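Side-chain contact in Pre-mRNA-processing-splicing factor 8 (Cryptococcus neoformans var. grubii serotype A, PDB 6MX6), which carries an intein, the segment modelled here, which probably excises itself from the spliceosomal host protein by protein splicing: residues Y52-H57 with V101-F106. Sequence-based numbering, arbitrary orientation.
Sequences YRIKTH and VTVDDF
V103, the first residue of helix 103-108, presses its CG1 methyl against the ring of Y52 on strand 52-56, and this CH-pi contact carries most of the meeting between the two segments. The methyl lies over one face of the ring, 4.1 Å from V103 CG1 to the Y52 centroid and 27° off the ring normal. It is displaced toward the inner end of the ring: the closest approach is 3.7 Å, between V103 CG1 and Y52 CG, with Y52 CD1 and CB nearly as near, so the hydroxyl end extends beyond the valine. A chi1 of 163° sets V103 CG1 anti to its own backbone N and carries this branch to the tyrosine.

The other branch makes a looser apolar contact, V103 CG2 lying 4.5 Å from I54 CD1. Y52 and I54, two residues apart, both direct their side chains toward the helix start, and the single valine bridges them with its two methyls.

No hydrogen bond joins the segments. Y52 OH comes no nearer than 4.4 Å to D104 OD1, while the other carboxylate oxygen, D104 OD2, is hydrogen-bonded to H67 ND1. The turn that presents V103 is fixed locally: T102 is the N-cap, its OG1 accepting from D105 N over 3.2 Å at an N-H...O angle of 163°, and F106 N bonds to T102 O, closing the first helical turn.

The contact thus joins two parts of the Hint-type intein fold through side chains alone. Strand 52-56 lies between strands 63-65 and 139-147 in a six-stranded antiparallel sheet, whose far edge, strand 96-102, leads directly into the helix. V103 also touches C65 and L71, I54 reaches L71 and I145, and F106 packs on M73, extending the apolar contacts to strand 70-76, the neighbour of strand 96-102.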
loop_
_atom_site.group_PDB
_atom_site.type_symbol
_atom_site.label_atom_id
_atom_site.label_comp_id
_atom_site.label_asym_id
_atom_site.label_seq_id
_atom_site.Cartn_x
_atom_site.Cartn_y
_atom_site.Cartn_z
ATOM N N TYR A 52 8.398 4.143 7.079
ATOM C CA TYR A 52 9.173 4.195 5.851
ATOM C C TYR A 52 8.403 4.999 4.820
ATOM O O TYR A 52 7.200 4.787 4.646
ATOM C CB TYR A 52 9.444 2.794 5.309
ATOM C CG TYR A 52 10.563 2.132 6.053
ATOM C CD1 TYR A 52 10.329 1.472 7.252
ATOM C CD2 TYR A 52 11.855 2.209 5.586
ATOM C CE1 TYR A 52 11.367 0.882 7.950
ATOM C CE2 TYR A 52 12.899 1.626 6.269
ATOM C CZ TYR A 52 12.651 0.961 7.446
ATOM O OH TYR A 52 13.703 0.389 8.110
ATOM N N ARG A 53 9.102 5.910 4.146
ATOM C CA ARG A 53 8.541 6.699 3.054
ATOM C C ARG A 53 9.023 6.115 1.732
ATOM O O ARG A 53 10.234 5.998 1.502
ATOM C CB ARG A 53 8.953 8.169 3.175
ATOM C CG ARG A 53 8.431 9.048 2.027
ATOM C CD ARG A 53 8.758 10.519 2.230
ATOM N NE ARG A 53 8.153 10.997 3.467
ATOM C CZ ARG A 53 6.926 11.495 3.554
ATOM N NH1 ARG A 53 6.179 11.631 2.461
ATOM N NH2 ARG A 53 6.447 11.875 4.738
ATOM N N ILE A 54 8.076 5.756 0.869
ATOM C CA ILE A 54 8.345 5.233 -0.463
ATOM C C ILE A 54 7.960 6.306 -1.467
ATOM O O ILE A 54 6.806 6.764 -1.489
ATOM C CB ILE A 54 7.572 3.932 -0.729
ATOM C CG1 ILE A 54 7.943 2.890 0.320
ATOM C CG2 ILE A 54 7.882 3.414 -2.141
ATOM C CD1 ILE A 54 7.017 1.678 0.350
ATOM N N LYS A 55 8.931 6.710 -2.289
ATOM C CA LYS A 55 8.726 7.674 -3.364
ATOM C C LYS A 55 8.934 6.997 -4.708
ATOM O O LYS A 55 9.903 6.245 -4.892
ATOM C CB LYS A 55 9.702 8.853 -3.263
ATOM C CG LYS A 55 9.574 9.717 -2.016
ATOM C CD LYS A 55 10.600 10.840 -2.067
ATOM C CE LYS A 55 10.099 12.105 -1.392
ATOM N NZ LYS A 55 8.872 12.631 -2.036
ATOM N N THR A 56 8.054 7.320 -5.656
ATOM C CA THR A 56 8.118 6.789 -7.008
ATOM C C THR A 56 8.711 7.826 -7.957
ATOM O O THR A 56 8.712 9.027 -7.682
ATOM C CB THR A 56 6.725 6.367 -7.491
ATOM O OG1 THR A 56 5.802 7.453 -7.335
ATOM C CG2 THR A 56 6.223 5.152 -6.684
ATOM N N HIS A 57 9.250 7.333 -9.070
ATOM C CA HIS A 57 9.610 8.228 -10.167
ATOM C C HIS A 57 8.391 8.989 -10.655
ATOM O O HIS A 57 8.458 10.200 -10.905
ATOM C CB HIS A 57 10.214 7.427 -11.324
ATOM C CG HIS A 57 11.593 6.922 -11.062
ATOM N ND1 HIS A 57 12.718 7.529 -11.578
ATOM C CD2 HIS A 57 12.031 5.859 -10.348
ATOM C CE1 HIS A 57 13.791 6.862 -11.191
ATOM N NE2 HIS A 57 13.402 5.846 -10.442
ATOM N N VAL A 101 5.702 -8.599 -0.584
ATOM C CA VAL A 101 6.961 -8.521 0.154
ATOM C C VAL A 101 6.842 -7.462 1.241
ATOM O O VAL A 101 6.308 -6.376 1.006
ATOM C CB VAL A 101 8.151 -8.231 -0.785
ATOM C CG1 VAL A 101 7.914 -6.960 -1.571
ATOM C CG2 VAL A 101 9.452 -8.158 -0.001
ATOM N N THR A 102 7.316 -7.782 2.443
ATOM C CA THR A 102 7.257 -6.785 3.499
ATOM C C THR A 102 8.247 -5.664 3.210
ATOM O O THR A 102 9.248 -5.851 2.509
ATOM C CB THR A 102 7.560 -7.401 4.867
ATOM O OG1 THR A 102 8.937 -7.797 4.928
ATOM C CG2 THR A 102 6.645 -8.599 5.140
ATOM N N VAL A 103 7.947 -4.483 3.756
ATOM C CA VAL A 103 8.853 -3.347 3.624
ATOM C C VAL A 103 10.233 -3.694 4.176
ATOM O O VAL A 103 11.252 -3.328 3.588
ATOM C CB VAL A 103 8.249 -2.098 4.303
ATOM C CG1 VAL A 103 9.310 -1.047 4.536
ATOM C CG2 VAL A 103 7.090 -1.522 3.470
ATOM N N ASP A 104 10.298 -4.427 5.295
ATOM C CA ASP A 104 11.601 -4.780 5.872
ATOM C C ASP A 104 12.454 -5.570 4.879
ATOM O O ASP A 104 13.636 -5.251 4.640
ATOM C CB ASP A 104 11.402 -5.598 7.149
ATOM C CG ASP A 104 11.376 -4.747 8.401
ATOM O OD1 ASP A 104 11.896 -3.604 8.371
ATOM O OD2 ASP A 104 10.830 -5.228 9.419
ATOM N N ASP A 105 11.852 -6.602 4.281
ATOM C CA ASP A 105 12.576 -7.471 3.364
ATOM C C ASP A 105 12.952 -6.733 2.091
ATOM O O ASP A 105 14.045 -6.936 1.550
ATOM C CB ASP A 105 11.737 -8.706 3.036
ATOM C CG ASP A 105 11.649 -9.685 4.203
ATOM O OD1 ASP A 105 12.570 -9.706 5.047
ATOM O OD2 ASP A 105 10.664 -10.452 4.263
ATOM N N PHE A 106 12.059 -5.872 1.597
ATOM C CA PHE A 106 12.350 -5.109 0.390
ATOM C C PHE A 106 13.483 -4.121 0.628
ATOM O O PHE A 106 14.399 -3.999 -0.190
ATOM C CB PHE A 106 11.093 -4.379 -0.076
ATOM C CG PHE A 106 11.283 -3.625 -1.354
ATOM C CD1 PHE A 106 11.199 -4.277 -2.573
ATOM C CD2 PHE A 106 11.549 -2.266 -1.336
ATOM C CE1 PHE A 106 11.363 -3.585 -3.754
ATOM C CE2 PHE A 106 11.725 -1.572 -2.516
ATOM C CZ PHE A 106 11.633 -2.236 -3.724
#